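Local coordinates for F420-dependent methylenetetrahydromethanopterin dehydrogenase (Methanopyrus kandleri, PDB 3IQE) that catalyses the reversible, coenzyme F420-dependent reduction of methenyl-tetrahydromethanopterin to methylene-tetrahydromethanopterin on the methanogenic route from carbon dioxide, at the interface of chains A and B. Residues are numbered along the deposited sequence; one frame, centred on the assembly and turned at random. Chains: chain A/B, F420-dependent methylenetetrahydromethanopterin dehydrogenase.

The interface of chains A and B. Residues chain A 253, 256-259, 261; chain B 196-198, 254.
The phenol ring of B:Tyr198 lies against the aliphatic chain of A:Lys256, which crosses one face at about a right angle with CG 3.8 Å from the ring centroid, a CH-pi contact. A long side chain suits this place: extended beyond CG (chi2 -176°), it spends its methylenes on the ring and carries its amine past it. At the far end of the ring, the branched A:Val261 sets its CG2 methyl 3.7 Å from CZ of B:Tyr198, while the phenol OH is 2.9 Å from water 1, which lies at the ring edge, in plane. The same water sits 2.6 Å from OD1 of A:Asp259, whose carboxylate can accept its hydrogen, tying the two chains together. A leucine in place of B:Tyr198 would probably leave this water without its phenol partner and the lysine methylenes without a flat surface to lie on. Beside the tyrosine, B:Pro197, a rigid apolar ring well suited to begin a helix, rests its CG 3.6 Å from carboxylate CG of A:Asp259. B:Leu254 pushes its CD2 methyl tightly against A:Ser257, 3.4 Å from CB, where a small residue permits close approach. Behind this shell, NZ of A:Lys256 makes a salt bridge to OE1 of A:Glu253 at 2.9 Å, on the syn side, 28° out of the carboxylate plane. The patch joins the end of helix 227-257 and the following loop of chain A to the start of helix 197-223 and the end of helix 227-257 in chain B, within the homohexamer.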
ATOM      1  N   GLU A 253      -4.123 -10.494  -7.382  1.00 17.11           N
ATOM      2  CA  GLU A 253      -3.643  -9.403  -8.263  1.00 18.53           C
ATOM      3  C   GLU A 253      -2.536  -9.853  -9.224  1.00 18.40           C
ATOM      4  O   GLU A 253      -2.402  -9.330 -10.329  1.00 16.56           O
ATOM      5  CB  GLU A 253      -3.226  -8.169  -7.440  1.00 19.41           C
ATOM      6  CG  GLU A 253      -4.401  -7.512  -6.702  1.00 21.27           C
ATOM      7  CD  GLU A 253      -5.416  -6.883  -7.634  1.00 25.45           C
ATOM      8  OE1 GLU A 253      -6.633  -7.122  -7.497  1.00 28.65           O
ATOM      9  OE2 GLU A 253      -5.003  -6.162  -8.539  1.00 22.58           O
ATOM     10  N   LYS A 256      -4.289 -11.623 -12.004  1.00 16.58           N
ATOM     11  CA  LYS A 256      -4.796 -10.536 -12.876  1.00 17.84           C
ATOM     12  C   LYS A 256      -3.760  -9.931 -13.798  1.00 18.02           C
ATOM     13  O   LYS A 256      -4.057  -9.657 -14.955  1.00 17.40           O
ATOM     14  CB  LYS A 256      -5.474  -9.434 -12.075  1.00 18.71           C
ATOM     15  CG  LYS A 256      -6.696  -9.903 -11.263  1.00 19.40           C
ATOM     16  CD  LYS A 256      -7.393  -8.724 -10.565  1.00 20.30           C
ATOM     17  CE  LYS A 256      -8.683  -9.148  -9.841  1.00 24.02           C
ATOM     18  NZ  LYS A 256      -8.983  -8.081  -8.853  1.00 28.52           N
ATOM     19  N   SER A 257      -2.544  -9.732 -13.313  1.00 17.90           N
ATOM     20  CA  SER A 257      -1.517  -9.102 -14.141  1.00 17.63           C
ATOM     21  C   SER A 257      -1.163  -9.986 -15.344  1.00 16.64           C
ATOM     22  O   SER A 257      -0.645  -9.501 -16.339  1.00 18.10           O
ATOM     23  CB  SER A 257      -0.278  -8.748 -13.315  1.00 17.24           C
ATOM     24  OG  SER A 257       0.613  -9.823 -13.289  1.00 20.32           O
ATOM     25  N   ASN A 258      -1.432 -11.278 -15.268  1.00 15.41           N
ATOM     26  CA  ASN A 258      -1.215 -12.159 -16.426  1.00 16.53           C
ATOM     27  C   ASN A 258      -2.493 -12.633 -17.117  1.00 17.33           C
ATOM     28  O   ASN A 258      -2.460 -13.629 -17.860  1.00 17.07           O
ATOM     29  CB  ASN A 258      -0.413 -13.401 -16.017  1.00 16.97           C
ATOM     30  CG  ASN A 258       0.949 -13.060 -15.473  1.00 19.99           C
ATOM     31  OD1 ASN A 258       1.762 -12.418 -16.145  1.00 21.58           O
ATOM     32  ND2 ASN A 258       1.176 -13.435 -14.227  1.00 18.22           N
ATOM     33  N   ASP A 259      -3.615 -11.953 -16.840  1.00 17.69           N
ATOM     34  CA  ASP A 259      -4.933 -12.351 -17.314  1.00 17.41           C
ATOM     35  C   ASP A 259      -5.067 -13.855 -17.209  1.00 18.01           C
ATOM     36  O   ASP A 259      -5.317 -14.561 -18.183  1.00 16.96           O
ATOM     37  CB  ASP A 259      -5.183 -11.892 -18.748  1.00 18.18           C
ATOM     38  CG  ASP A 259      -6.599 -12.156 -19.233  1.00 18.48           C
ATOM     39  OD1 ASP A 259      -7.559 -12.450 -18.464  1.00 16.00           O
ATOM     40  OD2 ASP A 259      -6.745 -12.087 -20.447  1.00 19.54           O
ATOM     41  N   VAL A 261      -6.642 -15.389 -14.171  1.00 16.99           N
ATOM     42  CA  VAL A 261      -7.508 -15.719 -13.053  1.00 17.43           C
ATOM     43  C   VAL A 261      -8.421 -16.925 -13.371  1.00 16.78           C
ATOM     44  O   VAL A 261      -9.302 -16.833 -14.215  1.00 17.56           O
ATOM     45  CB  VAL A 261      -8.434 -14.546 -12.704  1.00 17.53           C
ATOM     46  CG1 VAL A 261      -9.284 -14.903 -11.486  1.00 17.43           C
ATOM     47  CG2 VAL A 261      -7.626 -13.300 -12.439  1.00 18.98           C
TER
ATOM     48  N   ASN B 196      -4.178  -5.161 -20.925  1.00 16.92           N
ATOM     49  CA  ASN B 196      -4.643  -6.081 -19.880  1.00 17.01           C
ATOM     50  C   ASN B 196      -6.104  -5.761 -19.479  1.00 15.86           C
ATOM     51  O   ASN B 196      -6.422  -4.607 -19.166  1.00 16.17           O
ATOM     52  CB  ASN B 196      -3.688  -6.084 -18.691  1.00 15.76           C
ATOM     53  CG  ASN B 196      -4.135  -7.037 -17.593  1.00 18.57           C
ATOM     54  OD1 ASN B 196      -3.599  -8.124 -17.445  1.00 23.27           O
ATOM     55  ND2 ASN B 196      -5.103  -6.620 -16.828  1.00 14.28           N
ATOM     56  N   PRO B 197      -7.001  -6.770 -19.532  1.00 15.67           N
ATOM     57  CA  PRO B 197      -8.415  -6.476 -19.250  1.00 15.75           C
ATOM     58  C   PRO B 197      -8.692  -6.019 -17.835  1.00 15.95           C
ATOM     59  O   PRO B 197      -9.632  -5.235 -17.618  1.00 16.26           O
ATOM     60  CB  PRO B 197      -9.133  -7.817 -19.504  1.00 14.86           C
ATOM     61  CG  PRO B 197      -8.087  -8.844 -19.406  1.00 16.15           C
ATOM     62  CD  PRO B 197      -6.788  -8.184 -19.852  1.00 14.90           C
ATOM     63  N   TYR B 198      -7.897  -6.472 -16.861  1.00 15.77           N
ATOM     64  CA  TYR B 198      -8.061  -5.962 -15.485  1.00 14.75           C
ATOM     65  C   TYR B 198      -7.616  -4.523 -15.345  1.00 15.71           C
ATOM     66  O   TYR B 198      -8.253  -3.810 -14.609  1.00 17.20           O
ATOM     67  CB  TYR B 198      -7.409  -6.867 -14.414  1.00 15.16           C
ATOM     68  CG  TYR B 198      -7.968  -8.228 -14.455  1.00 13.04           C
ATOM     69  CD1 TYR B 198      -9.220  -8.484 -13.891  1.00 14.39           C
ATOM     70  CD2 TYR B 198      -7.346  -9.250 -15.172  1.00 12.84           C
ATOM     71  CE1 TYR B 198      -9.798  -9.710 -13.969  1.00 14.16           C
ATOM     72  CE2 TYR B 198      -7.938 -10.503 -15.276  1.00 16.72           C
ATOM     73  CZ  TYR B 198      -9.167 -10.723 -14.664  1.00 16.39           C
ATOM     74  OH  TYR B 198      -9.774 -11.952 -14.693  1.00 11.64           O
ATOM     75  N   LEU B 254      -0.359  -2.266 -13.792  1.00 17.38           N
ATOM     76  CA  LEU B 254      -0.634  -3.547 -14.404  1.00 18.13           C
ATOM     77  C   LEU B 254      -0.100  -3.574 -15.849  1.00 17.54           C
ATOM     78  O   LEU B 254       0.438  -4.580 -16.286  1.00 16.82           O
ATOM     79  CB  LEU B 254      -2.127  -3.834 -14.433  1.00 19.08           C
ATOM     80  CG  LEU B 254      -2.760  -4.555 -13.271  1.00 19.95           C
ATOM     81  CD1 LEU B 254      -4.292  -4.636 -13.450  1.00 21.01           C
ATOM     82  CD2 LEU B 254      -2.209  -5.955 -13.140  1.00 21.26           C
TER
HETATM   83  O   HOH W   1      -8.200 -13.751 -16.366  1.00 17.13           O